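Local coordinates for 2-pyrone-4,6-dicarboxylic acid hydrolase, putative (Pseudomonas putida, PDB 2FFI), which is a TIM-barrel protein of the amidohydrolase family that probably hydrolyses the lactone ring of 2-pyrone-4,6-dicarboxylate, at residues Val21-Leu26 and Asn37-Leu42; Val87-Asp92 and Arg107-Asn112; Leu152-Gln157 and Leu186-Arg191; Phe168-Ala173 and Ile201-Gly206. All blocks are in the same frame, centred on the assembly; numbering follows the deposited sequence.

How the contacts relate
The four contacts illustrate how a TIM barrel is held together at both ends. Contacts 1 and 4 join loops on the side where the strands end, contact 2 sets strand 108-110 beside segment 87-92, and contact 3 lies at the end where the strands begin. Contacts 1 and 3 lie on opposite sides of the chain's centre, their own centres about 36 Å apart. A bound phosphate, probably from the crystallisation liquor, relates two of them: Arg-110 of contact 2 hydrogen-bonds it, and Arg-203 of contact 4 makes a long, weak ion pair with it. Contacts 2 and 4 come within about 7 Å at their nearest atoms, and contacts 3 and 4 alternate along the chain.

Contact 1. Residues Val21-Leu26 and Asn37-Leu42; sequences VFSRGL and NYDAPL
In the first strand-to-helix loop of the TIM barrel, Phe-22 and Ala-40 form a single antiparallel, hydrogen-bonded bridge that joins the entry to helix 24-29 with the segment running on to helix 42-51. Phe-22 N donates to Ala-40 O at 3.0 Å, and Ala-40 N returns a bond to Phe-22 O at 2.8 Å. Val-21 CA adds a C-H contact to Ala-40 O.

The same two residues also meet through their side chains. Phe-22 CG is set between the backbone N and the carbonyl carbon (chi1 45°). Over the centre of one face of its ring stands Ala-40 CB, 4.0 Å from the Phe-22 centroid and only 7° off the normal, a CH-pi contact. Tyr-38 reaches the same ring at a slant, its CE1 3.8 Å from Phe-22 CZ, while its hydroxyl bonds to Glu-243. Phe-64 meets Phe-22 edge-to-face.

Beyond the bridge, Arg-24 CB rests against Asp-39 CB, and the extended Arg-24 chain carries NH1 to Asn-37 O in a weak hydrogen bond of 2.8 Å. Ser-23, the N-cap of helix 24-29, accepts weakly from Gly-25 N. Since Arg-24 NE stays 6.7 Å from Asp-39 OD1, no salt bridge joins these opposite charges; the Asp-39 carboxylate instead lies beside the start of the helix, where the helix dipole would probably favour a negative charge.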
loop_
_atom_site.group_PDB
_atom_site.type_symbol
_atom_site.label_atom_id
_atom_site.label_comp_id
_atom_site.label_asym_id
_atom_site.label_seq_id
_atom_site.Cartn_x
_atom_site.Cartn_y
_atom_site.Cartn_z
ATOM N N VAL A 21 8.090 -7.757 -4.455
ATOM C CA VAL A 21 9.242 -8.392 -5.082
ATOM C C VAL A 21 9.302 -9.819 -4.545
ATOM O O VAL A 21 8.933 -10.070 -3.402
ATOM C CB VAL A 21 10.611 -7.637 -4.806
ATOM C CG1 VAL A 21 10.553 -6.232 -5.368
ATOM C CG2 VAL A 21 10.957 -7.622 -3.306
ATOM N N PHE A 22 9.728 -10.755 -5.388
ATOM C CA PHE A 22 9.845 -12.163 -4.996
ATOM C C PHE A 22 10.526 -12.913 -6.121
ATOM O O PHE A 22 10.284 -12.621 -7.273
ATOM C CB PHE A 22 8.456 -12.759 -4.669
ATOM C CG PHE A 22 7.382 -12.407 -5.665
ATOM C CD1 PHE A 22 7.219 -13.146 -6.830
ATOM C CD2 PHE A 22 6.518 -11.346 -5.419
ATOM C CE1 PHE A 22 6.210 -12.841 -7.733
ATOM C CE2 PHE A 22 5.503 -11.031 -6.319
ATOM C CZ PHE A 22 5.351 -11.786 -7.479
ATOM N N SER A 23 11.392 -13.864 -5.780
ATOM C CA SER A 23 12.130 -14.626 -6.781
ATOM C C SER A 23 11.460 -15.943 -7.178
ATOM O O SER A 23 11.007 -16.703 -6.325
ATOM C CB SER A 23 13.545 -14.905 -6.274
ATOM O OG SER A 23 14.317 -15.562 -7.261
ATOM N N ARG A 24 11.400 -16.198 -8.484
ATOM C CA ARG A 24 10.794 -17.413 -9.027
ATOM C C ARG A 24 11.593 -18.637 -8.578
ATOM O O ARG A 24 11.034 -19.718 -8.358
ATOM C CB ARG A 24 10.738 -17.319 -10.563
ATOM C CG ARG A 24 10.328 -18.590 -11.306
ATOM C CD ARG A 24 10.195 -18.324 -12.810
ATOM N NE ARG A 24 10.241 -19.539 -13.625
ATOM C CZ ARG A 24 9.372 -20.546 -13.549
ATOM N NH1 ARG A 24 8.368 -20.497 -12.686
ATOM N NH2 ARG A 24 9.509 -21.608 -14.338
ATOM N N GLY A 25 12.903 -18.461 -8.444
ATOM C CA GLY A 25 13.747 -19.554 -7.992
ATOM C C GLY A 25 13.459 -19.869 -6.530
ATOM O O GLY A 25 13.562 -21.024 -6.103
ATOM N N LEU A 26 13.101 -18.836 -5.767
ATOM C CA LEU A 26 12.769 -18.984 -4.353
ATOM C C LEU A 26 11.345 -19.522 -4.201
ATOM O O LEU A 26 11.057 -20.280 -3.281
ATOM C CB LEU A 26 12.905 -17.633 -3.625
ATOM C CG LEU A 26 12.366 -17.480 -2.187
ATOM C CD1 LEU A 26 12.911 -18.575 -1.266
ATOM C CD2 LEU A 26 12.760 -16.105 -1.667
ATOM N N ASN A 37 4.548 -17.553 -10.207
ATOM C CA ASN A 37 4.954 -18.142 -11.475
ATOM C C ASN A 37 6.126 -17.412 -12.117
ATOM O O ASN A 37 7.133 -18.032 -12.479
ATOM C CB ASN A 37 3.773 -18.179 -12.441
ATOM C CG ASN A 37 4.161 -18.720 -13.792
ATOM O OD1 ASN A 37 4.481 -17.960 -14.701
ATOM N ND2 ASN A 37 4.176 -20.040 -13.924
ATOM N N TYR A 38 5.981 -16.102 -12.274
ATOM C CA TYR A 38 7.042 -15.300 -12.855
ATOM C C TYR A 38 7.943 -14.803 -11.734
ATOM O O TYR A 38 7.667 -15.015 -10.549
ATOM C CB TYR A 38 6.461 -14.123 -13.629
ATOM C CG TYR A 38 5.516 -13.297 -12.813
ATOM C CD1 TYR A 38 5.982 -12.266 -12.000
ATOM C CD2 TYR A 38 4.151 -13.564 -12.827
ATOM C CE1 TYR A 38 5.109 -11.517 -11.219
ATOM C CE2 TYR A 38 3.267 -12.828 -12.051
ATOM C CZ TYR A 38 3.751 -11.808 -11.249
ATOM O OH TYR A 38 2.878 -11.090 -10.473
ATOM N N ASP A 39 9.021 -14.135 -12.118
ATOM C CA ASP A 39 9.988 -13.639 -11.157
ATOM C C ASP A 39 9.966 -12.119 -11.070
ATOM O O ASP A 39 9.976 -11.432 -12.091
ATOM C CB ASP A 39 11.380 -14.141 -11.553
ATOM C CG ASP A 39 12.392 -14.001 -10.439
ATOM O OD1 ASP A 39 13.498 -14.578 -10.552
ATOM O OD2 ASP A 39 12.080 -13.304 -9.452
ATOM N N ALA A 40 9.934 -11.599 -9.845
ATOM C CA ALA A 40 9.907 -10.152 -9.610
ATOM C C ALA A 40 11.091 -9.751 -8.739
ATOM O O ALA A 40 10.921 -9.219 -7.645
ATOM C CB ALA A 40 8.592 -9.754 -8.933
ATOM N N PRO A 41 12.317 -9.991 -9.226
ATOM C CA PRO A 41 13.517 -9.647 -8.459
ATOM C C PRO A 41 13.671 -8.145 -8.188
ATOM O O PRO A 41 13.107 -7.306 -8.891
ATOM C CB PRO A 41 14.642 -10.210 -9.323
ATOM C CG PRO A 41 14.136 -9.986 -10.705
ATOM C CD PRO A 41 12.672 -10.395 -10.600
ATOM N N LEU A 42 14.446 -7.816 -7.164
ATOM C CA LEU A 42 14.657 -6.430 -6.798
ATOM C C LEU A 42 15.161 -5.668 -8.028
ATOM O O LEU A 42 14.661 -4.598 -8.365
ATOM C CB LEU A 42 15.679 -6.337 -5.661
ATOM C CG LEU A 42 15.412 -5.442 -4.456
ATOM C CD1 LEU A 42 16.730 -5.220 -3.763
ATOM C CD2 LEU A 42 14.810 -4.115 -4.861
#

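Contact 2. Residues Val87-Asp92 and Arg107-Asn112; sequences VMLERD and RGVRLN. With PO4 (phosphate ion), chain C.
Val-87 and Val-109 are bridged through two backbone hydrogen bonds. Val-87 N donates to Gly-108 O at 3.3 Å, and Val-87 O receives Arg-110 N at 2.8 Å, so one residue engages the neighbours on either side of Val-109. The CA of Val-109 adds a C-H contact to Val-87 O.

Apolar contacts flank this bridge. Leu-89 and Val-109 cross at about a right angle, with Leu-89 CD1 3.3 Å from Val-109 CG1; helix 127-136 packs on both through Leu-129 and Ile-133. In Met-88, a selenomethionine, CG lies anti to the carbonyl carbon (chi1 -76°), close to Arg-110 O. Its SE is 4.1 Å from Asn-112 CB.

Polar and charged interactions belong to Arg-110, whose chain is extended from CG to NE and leads away from Val-87. NH2 bonds to O1 of a phosphate, probably from the crystallisation liquor, at 2.7 Å; NH1 is modelled close to the same oxygen, at a distance too short to rely on. Asn-112 OD1 sits 3.5 Å above the centre of one Arg-110 guanidinium face. Asp-166 forms a salt bridge with NH1, and His-167 also bonds the phosphate. Although 87-92 is not a regular strand, its succession with helix 95-102 and strand 108-110 is consistent with a beta-alpha-beta unit of a TIM barrel, whose ligand sites characteristically lie where the strands end.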
loop_
_atom_site.group_PDB
_atom_site.type_symbol
_atom_site.label_atom_id
_atom_site.label_comp_id
_atom_site.label_asym_id
_atom_site.label_seq_id
_atom_site.Cartn_x
_atom_site.Cartn_y
_atom_site.Cartn_z
ATOM N N VAL A 87 5.595 -5.020 6.214
ATOM C CA VAL A 87 5.546 -6.474 6.364
ATOM C C VAL A 87 4.217 -7.017 6.921
ATOM O O VAL A 87 3.268 -6.262 7.169
ATOM C CB VAL A 87 6.700 -6.979 7.286
ATOM C CG1 VAL A 87 8.049 -6.630 6.688
ATOM C CG2 VAL A 87 6.567 -6.380 8.678
HETATM N N MSE A 88 4.153 -8.338 7.075
HETATM C CA MSE A 88 2.988 -9.004 7.649
HETATM C C MSE A 88 3.500 -9.794 8.851
HETATM O O MSE A 88 4.409 -10.611 8.735
HETATM C CB MSE A 88 2.301 -9.914 6.623
HETATM C CG MSE A 88 1.464 -9.140 5.596
HETATM SE SE MSE A 88 0.357 -10.228 4.389
HETATM C CE MSE A 88 -1.121 -10.600 5.632
ATOM N N LEU A 89 2.931 -9.526 10.016
ATOM C CA LEU A 89 3.372 -10.176 11.242
ATOM C C LEU A 89 2.397 -11.201 11.796
ATOM O O LEU A 89 1.180 -11.075 11.648
ATOM C CB LEU A 89 3.636 -9.118 12.303
ATOM C CG LEU A 89 4.618 -8.023 11.900
ATOM C CD1 LEU A 89 4.543 -6.896 12.922
ATOM C CD2 LEU A 89 6.023 -8.586 11.804
ATOM N N GLU A 90 2.942 -12.214 12.459
ATOM C CA GLU A 90 2.116 -13.258 13.046
ATOM C C GLU A 90 1.359 -12.644 14.225
ATOM O O GLU A 90 1.744 -11.596 14.738
ATOM C CB GLU A 90 2.992 -14.424 13.514
ATOM C CG GLU A 90 2.352 -15.816 13.386
ATOM C CD GLU A 90 2.693 -16.510 12.076
ATOM O OE1 GLU A 90 1.876 -16.475 11.124
ATOM O OE2 GLU A 90 3.795 -17.093 11.996
ATOM N N ARG A 91 0.279 -13.295 14.645
ATOM C CA ARG A 91 -0.544 -12.800 15.743
ATOM C C ARG A 91 0.266 -12.169 16.874
ATOM O O ARG A 91 0.241 -10.962 17.046
ATOM C CB ARG A 91 -1.412 -13.931 16.309
ATOM C CG ARG A 91 -2.574 -13.450 17.177
ATOM C CD ARG A 91 -3.803 -13.095 16.337
ATOM N NE ARG A 91 -4.594 -14.283 16.000
ATOM C CZ ARG A 91 -5.739 -14.268 15.316
ATOM N NH1 ARG A 91 -6.247 -13.120 14.882
ATOM N NH2 ARG A 91 -6.381 -15.403 15.062
ATOM N N ASP A 92 0.977 -12.981 17.649
ATOM C CA ASP A 92 1.773 -12.459 18.754
ATOM C C ASP A 92 3.267 -12.362 18.435
ATOM O O ASP A 92 3.957 -13.370 18.272
ATOM C CB ASP A 92 1.541 -13.300 20.019
ATOM C CG ASP A 92 1.469 -14.803 19.734
ATOM O OD1 ASP A 92 2.513 -15.410 19.393
ATOM O OD2 ASP A 92 0.359 -15.381 19.852
ATOM N N ARG A 107 8.321 0.273 7.913
ATOM C CA ARG A 107 7.590 1.281 8.658
ATOM C C ARG A 107 6.091 1.031 8.862
ATOM O O ARG A 107 5.346 1.930 9.266
ATOM C CB ARG A 107 7.777 2.636 7.982
ATOM C CG ARG A 107 8.656 3.625 8.737
ATOM C CD ARG A 107 10.074 3.134 8.897
ATOM N NE ARG A 107 10.991 4.249 8.772
ATOM C CZ ARG A 107 12.308 4.122 8.784
ATOM N NH1 ARG A 107 13.076 5.200 8.644
ATOM N NH2 ARG A 107 12.853 2.921 8.941
ATOM N N GLY A 108 5.637 -0.183 8.581
ATOM C CA GLY A 108 4.225 -0.468 8.747
ATOM C C GLY A 108 3.940 -1.944 8.692
ATOM O O GLY A 108 4.845 -2.735 8.419
ATOM N N VAL A 109 2.697 -2.315 8.992
ATOM C CA VAL A 109 2.274 -3.713 8.940
ATOM C C VAL A 109 0.999 -3.746 8.130
ATOM O O VAL A 109 0.165 -2.842 8.239
ATOM C CB VAL A 109 1.958 -4.329 10.343
ATOM C CG1 VAL A 109 3.216 -4.390 11.206
ATOM C CG2 VAL A 109 0.893 -3.519 11.042
ATOM N N ARG A 110 0.858 -4.784 7.312
ATOM C CA ARG A 110 -0.316 -4.956 6.468
ATOM C C ARG A 110 -1.045 -6.207 6.922
ATOM O O ARG A 110 -0.473 -7.290 6.968
ATOM C CB ARG A 110 0.085 -5.121 5.000
ATOM C CG ARG A 110 -1.056 -4.898 3.989
ATOM C CD ARG A 110 -0.788 -5.662 2.688
ATOM N NE ARG A 110 -1.492 -5.117 1.521
ATOM C CZ ARG A 110 -1.360 -5.602 0.284
ATOM N NH1 ARG A 110 -2.024 -5.051 -0.720
ATOM N NH2 ARG A 110 -0.572 -6.650 0.048
ATOM N N LEU A 111 -2.310 -6.054 7.270
ATOM C CA LEU A 111 -3.115 -7.185 7.701
ATOM C C LEU A 111 -3.469 -7.979 6.441
ATOM O O LEU A 111 -3.372 -9.221 6.421
ATOM C CB LEU A 111 -4.388 -6.680 8.382
ATOM C CG LEU A 111 -4.162 -5.748 9.575
ATOM C CD1 LEU A 111 -5.483 -5.319 10.121
ATOM C CD2 LEU A 111 -3.346 -6.455 10.643
ATOM N N ASN A 112 -3.874 -7.234 5.403
ATOM C CA ASN A 112 -4.262 -7.767 4.089
ATOM C C ASN A 112 -5.311 -8.879 4.138
ATOM O O ASN A 112 -4.970 -10.060 4.121
ATOM C CB ASN A 112 -3.028 -8.266 3.330
ATOM C CG ASN A 112 -3.374 -8.865 1.970
ATOM O OD1 ASN A 112 -3.742 -8.157 1.025
ATOM N ND2 ASN A 112 -3.255 -10.182 1.868
HETATM P P PO4 C . -1.757 -6.203 -3.814
HETATM O O1 PO4 C . -0.962 -6.340 -2.568
HETATM O O2 PO4 C . -2.944 -7.092 -3.754
HETATM O O3 PO4 C . -2.209 -4.799 -3.959
HETATM O O4 PO4 C . -0.915 -6.585 -4.974
#

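Contact 3. Residues Leu152-Gln157 and Leu186-Arg191; sequences LVRALQ and LTLSGR
The backbones of Gln-157 and Gly-190 stay well apart, 8.0 Å between their CA atoms, as the end of helix 149-156 passes the irregular segment 186-191, and side chains carry most of the contact. Leu-188 divides its two methyls between neighbouring residues of the helix. Its CG lies anti to the backbone N (chi1 -170°), and the fork beyond it has CD2 3.5 Å from Val-153 CG1 and CD1 3.5 Å from Arg-154 NH2. The Arg-154 and Leu-188 side chains slide past each other in opposite directions, and the guanidinium has a long, weak ion pair with Glu-184. In this TIM barrel the contact lies at the end where strands begin, between a helix laid on strands 139-142 and 163-165 and the loop that leads into strand 194-199. Val-153 accordingly also packs on Leu-142, Ile-163 and Ile-165, while Leu-188 touches Tyr-226. Farther along, the chain of Gln-157 bends at chi2 (79°), which turns CD; NE2 beyond it lies 2.9 Å from Ser-189 O, although the poor angle excludes a hydrogen bond. Arg-191 turns the edge of its guanidinium toward Gln-157 O, with NH1 still 4.4 Å away.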
loop_
_atom_site.group_PDB
_atom_site.type_symbol
_atom_site.label_atom_id
_atom_site.label_comp_id
_atom_site.label_asym_id
_atom_site.label_seq_id
_atom_site.Cartn_x
_atom_site.Cartn_y
_atom_site.Cartn_z
ATOM N N LEU A 152 -13.237 -1.414 9.749
ATOM C CA LEU A 152 -11.879 -1.774 10.136
ATOM C C LEU A 152 -11.127 -0.529 10.609
ATOM O O LEU A 152 -10.301 -0.603 11.514
ATOM C CB LEU A 152 -11.154 -2.419 8.956
ATOM N N VAL A 153 -11.425 0.614 9.995
ATOM C CA VAL A 153 -10.787 1.882 10.351
ATOM C C VAL A 153 -11.221 2.346 11.735
ATOM O O VAL A 153 -10.395 2.807 12.522
ATOM C CB VAL A 153 -11.134 3.006 9.345
ATOM C CG1 VAL A 153 -10.587 4.326 9.850
ATOM C CG2 VAL A 153 -10.564 2.686 7.978
ATOM N N ARG A 154 -12.520 2.225 12.013
ATOM C CA ARG A 154 -13.089 2.630 13.295
ATOM C C ARG A 154 -12.691 1.696 14.428
ATOM O O ARG A 154 -12.789 2.047 15.607
ATOM C CB ARG A 154 -14.624 2.731 13.210
ATOM C CG ARG A 154 -15.133 4.146 12.905
ATOM C CD ARG A 154 -16.631 4.277 13.137
ATOM N NE ARG A 154 -17.432 3.788 12.010
ATOM C CZ ARG A 154 -17.849 4.544 10.993
ATOM N NH1 ARG A 154 -18.570 3.997 10.023
ATOM N NH2 ARG A 154 -17.559 5.846 10.944
ATOM N N ALA A 155 -12.237 0.504 14.064
ATOM C CA ALA A 155 -11.806 -0.477 15.048
ATOM C C ALA A 155 -10.365 -0.165 15.456
ATOM O O ALA A 155 -10.001 -0.303 16.620
ATOM C CB ALA A 155 -11.896 -1.876 14.458
ATOM N N LEU A 156 -9.552 0.262 14.495
ATOM C CA LEU A 156 -8.155 0.600 14.761
ATOM C C LEU A 156 -8.039 2.052 15.205
ATOM O O LEU A 156 -6.972 2.508 15.619
ATOM C CB LEU A 156 -7.311 0.408 13.504
ATOM C CG LEU A 156 -7.244 -0.991 12.910
ATOM C CD1 LEU A 156 -6.564 -0.924 11.569
ATOM C CD2 LEU A 156 -6.511 -1.912 13.851
ATOM N N GLN A 157 -9.151 2.768 15.098
ATOM C CA GLN A 157 -9.240 4.174 15.455
ATOM C C GLN A 157 -8.760 4.454 16.892
ATOM O O GLN A 157 -7.908 5.313 17.110
ATOM C CB GLN A 157 -10.702 4.627 15.283
ATOM C CG GLN A 157 -10.922 6.085 14.931
ATOM C CD GLN A 157 -10.683 6.383 13.463
ATOM O OE1 GLN A 157 -9.577 6.199 12.948
ATOM N NE2 GLN A 157 -11.727 6.848 12.780
ATOM N N LEU A 186 -15.901 9.110 2.533
ATOM C CA LEU A 186 -15.820 10.544 2.249
ATOM C C LEU A 186 -16.416 11.365 3.370
ATOM O O LEU A 186 -16.506 12.585 3.271
ATOM C CB LEU A 186 -16.574 10.889 0.967
ATOM C CG LEU A 186 -16.257 10.077 -0.272
ATOM C CD1 LEU A 186 -17.142 10.545 -1.394
ATOM C CD2 LEU A 186 -14.796 10.224 -0.617
ATOM N N THR A 187 -16.832 10.690 4.431
ATOM C CA THR A 187 -17.451 11.363 5.560
ATOM C C THR A 187 -16.863 10.821 6.847
ATOM O O THR A 187 -17.248 11.235 7.937
ATOM C CB THR A 187 -18.982 11.118 5.577
ATOM O OG1 THR A 187 -19.509 11.278 4.256
ATOM C CG2 THR A 187 -19.678 12.111 6.496
ATOM N N LEU A 188 -15.920 9.896 6.720
ATOM C CA LEU A 188 -15.299 9.279 7.891
ATOM C C LEU A 188 -14.736 10.298 8.876
ATOM O O LEU A 188 -14.463 11.442 8.520
ATOM C CB LEU A 188 -14.184 8.323 7.462
ATOM C CG LEU A 188 -13.584 7.429 8.549
ATOM C CD1 LEU A 188 -14.665 6.524 9.144
ATOM C CD2 LEU A 188 -12.467 6.591 7.940
ATOM N N SER A 189 -14.578 9.865 10.123
ATOM C CA SER A 189 -14.043 10.709 11.182
ATOM C C SER A 189 -12.579 10.352 11.422
ATOM O O SER A 189 -12.244 9.691 12.405
ATOM C CB SER A 189 -14.848 10.516 12.472
ATOM O OG SER A 189 -14.942 9.151 12.836
ATOM N N GLY A 190 -11.712 10.780 10.509
ATOM C CA GLY A 190 -10.291 10.497 10.638
ATOM C C GLY A 190 -9.518 11.718 11.093
ATOM O O GLY A 190 -9.407 12.696 10.354
ATOM N N ARG A 191 -8.981 11.662 12.307
ATOM C CA ARG A 191 -8.223 12.775 12.865
ATOM C C ARG A 191 -6.857 12.894 12.202
ATOM O O ARG A 191 -5.824 12.863 12.878
ATOM C CB ARG A 191 -8.024 12.594 14.371
ATOM C CG ARG A 191 -9.262 12.197 15.158
ATOM C CD ARG A 191 -9.018 12.417 16.652
ATOM N NE ARG A 191 -9.650 11.403 17.494
ATOM C CZ ARG A 191 -9.271 10.128 17.546
ATOM N NH1 ARG A 191 -8.258 9.700 16.801
ATOM N NH2 ARG A 191 -9.908 9.282 18.346
#

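Contact 4. Residues Phe168-Ala173 and Ile201-Gly206; sequences FGRPDA and IYRLQG
Arg-170 bends at chi2 (78°), which swings its CD round, while Arg-203 sets CG anti to its carbonyl carbon (chi1 -72°) and then runs extended to NE; the two guanidinium-bearing chains cross obliquely. They belong to neighbouring strand-to-helix loops of the TIM barrel, one following strand 163-165 and the other strand 194-199. Arg-203 CB lies 3.6 Å above the Arg-170 guanidinium, over its centre. Arg-170 NH2 also comes close to Arg-203 O, but the angle is too poor for a hydrogen bond.

The like charges remain near one another, Arg-170 NH1 and Arg-203 NH2 being 4.1 Å apart. Arg-203 has compensation beyond this pair, with NE in a salt bridge to Asp-236 and NH1 bonded to Thr-240 O, which probably eases the repulsion.

Leu-204 has the largest share of the contact. Its CB meets Ala-173 CB at 3.3 Å, and its CD1 lies 4.0 Å from Pro-171 CD. Separately, its backbone O takes a hydrogen bond from Ala-173 N at 3.0 Å. Deeper in, Phe-168 and Ile-201 lie side by side and point the same way, joined by Phe-168 CE2 and Ile-201 CG2. On the exposed side Asp-172, whose carboxylate forms a salt bridge with Arg-174, crosses Gln-205 at about a right angle and sets its OD1 3.8 Å from Gln-205 CB.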
loop_
_atom_site.group_PDB
_atom_site.type_symbol
_atom_site.label_atom_id
_atom_site.label_comp_id
_atom_site.label_asym_id
_atom_site.label_seq_id
_atom_site.Cartn_x
_atom_site.Cartn_y
_atom_site.Cartn_z
ATOM N N PHE A 168 -7.675 3.136 -3.327
ATOM C CA PHE A 168 -8.921 3.895 -3.225
ATOM C C PHE A 168 -9.912 3.278 -2.248
ATOM O O PHE A 168 -11.050 3.739 -2.118
ATOM C CB PHE A 168 -9.579 3.970 -4.598
ATOM C CG PHE A 168 -8.780 4.727 -5.618
ATOM C CD1 PHE A 168 -8.938 6.102 -5.758
ATOM C CD2 PHE A 168 -7.914 4.062 -6.483
ATOM C CE1 PHE A 168 -8.257 6.793 -6.740
ATOM C CE2 PHE A 168 -7.226 4.754 -7.472
ATOM C CZ PHE A 168 -7.402 6.123 -7.604
ATOM N N GLY A 169 -9.485 2.244 -1.546
ATOM C CA GLY A 169 -10.393 1.606 -0.624
ATOM C C GLY A 169 -11.043 0.428 -1.315
ATOM O O GLY A 169 -11.967 -0.186 -0.779
ATOM N N ARG A 170 -10.549 0.111 -2.510
ATOM C CA ARG A 170 -11.058 -1.007 -3.290
ATOM C C ARG A 170 -12.573 -0.904 -3.452
ATOM O O ARG A 170 -13.312 -1.815 -3.096
ATOM C CB ARG A 170 -10.702 -2.319 -2.601
ATOM C CG ARG A 170 -10.398 -3.477 -3.529
ATOM C CD ARG A 170 -8.996 -3.382 -4.111
ATOM N NE ARG A 170 -8.498 -4.672 -4.582
ATOM C CZ ARG A 170 -9.074 -5.398 -5.536
ATOM N NH1 ARG A 170 -8.546 -6.569 -5.908
ATOM N NH2 ARG A 170 -10.178 -4.949 -6.116
ATOM N N PRO A 171 -13.059 0.229 -3.963
ATOM C CA PRO A 171 -14.496 0.403 -4.157
ATOM C C PRO A 171 -14.855 -0.207 -5.508
ATOM O O PRO A 171 -13.997 -0.799 -6.174
ATOM C CB PRO A 171 -14.654 1.923 -4.138
ATOM C CG PRO A 171 -13.431 2.360 -4.877
ATOM C CD PRO A 171 -12.340 1.474 -4.280
ATOM N N ASP A 172 -16.110 -0.041 -5.910
ATOM C CA ASP A 172 -16.621 -0.564 -7.180
ATOM C C ASP A 172 -16.704 0.566 -8.214
ATOM O O ASP A 172 -17.600 1.405 -8.133
ATOM C CB ASP A 172 -18.027 -1.136 -6.963
ATOM C CG ASP A 172 -18.187 -2.549 -7.504
ATOM O OD1 ASP A 172 -17.961 -2.764 -8.720
ATOM O OD2 ASP A 172 -18.555 -3.444 -6.704
ATOM N N ALA A 173 -15.795 0.581 -9.187
ATOM C CA ALA A 173 -15.784 1.624 -10.221
ATOM C C ALA A 173 -17.143 1.826 -10.890
ATOM O O ALA A 173 -17.486 2.941 -11.294
ATOM C CB ALA A 173 -14.742 1.303 -11.278
ATOM N N ILE A 201 -5.740 1.173 -10.205
ATOM C CA ILE A 201 -7.125 1.448 -10.550
ATOM C C ILE A 201 -7.658 0.245 -11.329
ATOM O O ILE A 201 -8.857 -0.004 -11.338
ATOM C CB ILE A 201 -7.305 2.737 -11.403
ATOM C CG1 ILE A 201 -6.973 2.439 -12.859
ATOM C CG2 ILE A 201 -6.447 3.852 -10.851
ATOM C CD1 ILE A 201 -7.689 3.368 -13.822
ATOM N N TYR A 202 -6.767 -0.509 -11.964
ATOM C CA TYR A 202 -7.195 -1.670 -12.740
ATOM C C TYR A 202 -7.803 -2.774 -11.879
ATOM O O TYR A 202 -8.058 -3.880 -12.364
ATOM C CB TYR A 202 -6.035 -2.248 -13.534
ATOM C CG TYR A 202 -4.821 -2.520 -12.700
ATOM C CD1 TYR A 202 -3.798 -1.578 -12.606
ATOM C CD2 TYR A 202 -4.684 -3.725 -12.014
ATOM C CE1 TYR A 202 -2.662 -1.829 -11.853
ATOM C CE2 TYR A 202 -3.551 -3.989 -11.253
ATOM C CZ TYR A 202 -2.539 -3.036 -11.179
ATOM O OH TYR A 202 -1.398 -3.284 -10.445
ATOM N N ARG A 203 -8.046 -2.471 -10.607
ATOM C CA ARG A 203 -8.632 -3.436 -9.679
ATOM C C ARG A 203 -10.075 -3.088 -9.320
ATOM O O ARG A 203 -10.753 -3.846 -8.632
ATOM C CB ARG A 203 -7.790 -3.499 -8.404
ATOM C CG ARG A 203 -6.457 -4.177 -8.597
ATOM C CD ARG A 203 -5.684 -4.267 -7.298
ATOM N NE ARG A 203 -4.332 -4.782 -7.498
ATOM C CZ ARG A 203 -4.039 -6.056 -7.749
ATOM N NH1 ARG A 203 -2.772 -6.423 -7.908
ATOM N NH2 ARG A 203 -5.004 -6.963 -7.837
ATOM N N LEU A 204 -10.544 -1.942 -9.799
ATOM C CA LEU A 204 -11.893 -1.492 -9.501
ATOM C C LEU A 204 -13.050 -2.267 -10.126
ATOM O O LEU A 204 -14.136 -1.714 -10.294
ATOM C CB LEU A 204 -12.016 -0.002 -9.835
ATOM C CG LEU A 204 -11.402 0.972 -8.808
ATOM C CD1 LEU A 204 -10.675 0.195 -7.696
ATOM C CD2 LEU A 204 -10.449 1.949 -9.502
ATOM N N GLN A 205 -12.826 -3.541 -10.453
ATOM C CA GLN A 205 -13.870 -4.400 -11.027
ATOM C C GLN A 205 -14.557 -3.834 -12.252
ATOM O O GLN A 205 -15.697 -4.188 -12.549
ATOM C CB GLN A 205 -14.959 -4.703 -9.995
ATOM C CG GLN A 205 -14.867 -6.070 -9.373
ATOM C CD GLN A 205 -13.556 -6.267 -8.662
ATOM O OE1 GLN A 205 -12.583 -6.784 -9.232
ATOM N NE2 GLN A 205 -13.511 -5.842 -7.401
ATOM N N GLY A 206 -13.882 -2.956 -12.969
ATOM C CA GLY A 206 -14.514 -2.388 -14.140
ATOM C C GLY A 206 -13.642 -2.416 -15.370
ATOM O O GLY A 206 -12.590 -3.073 -15.406
#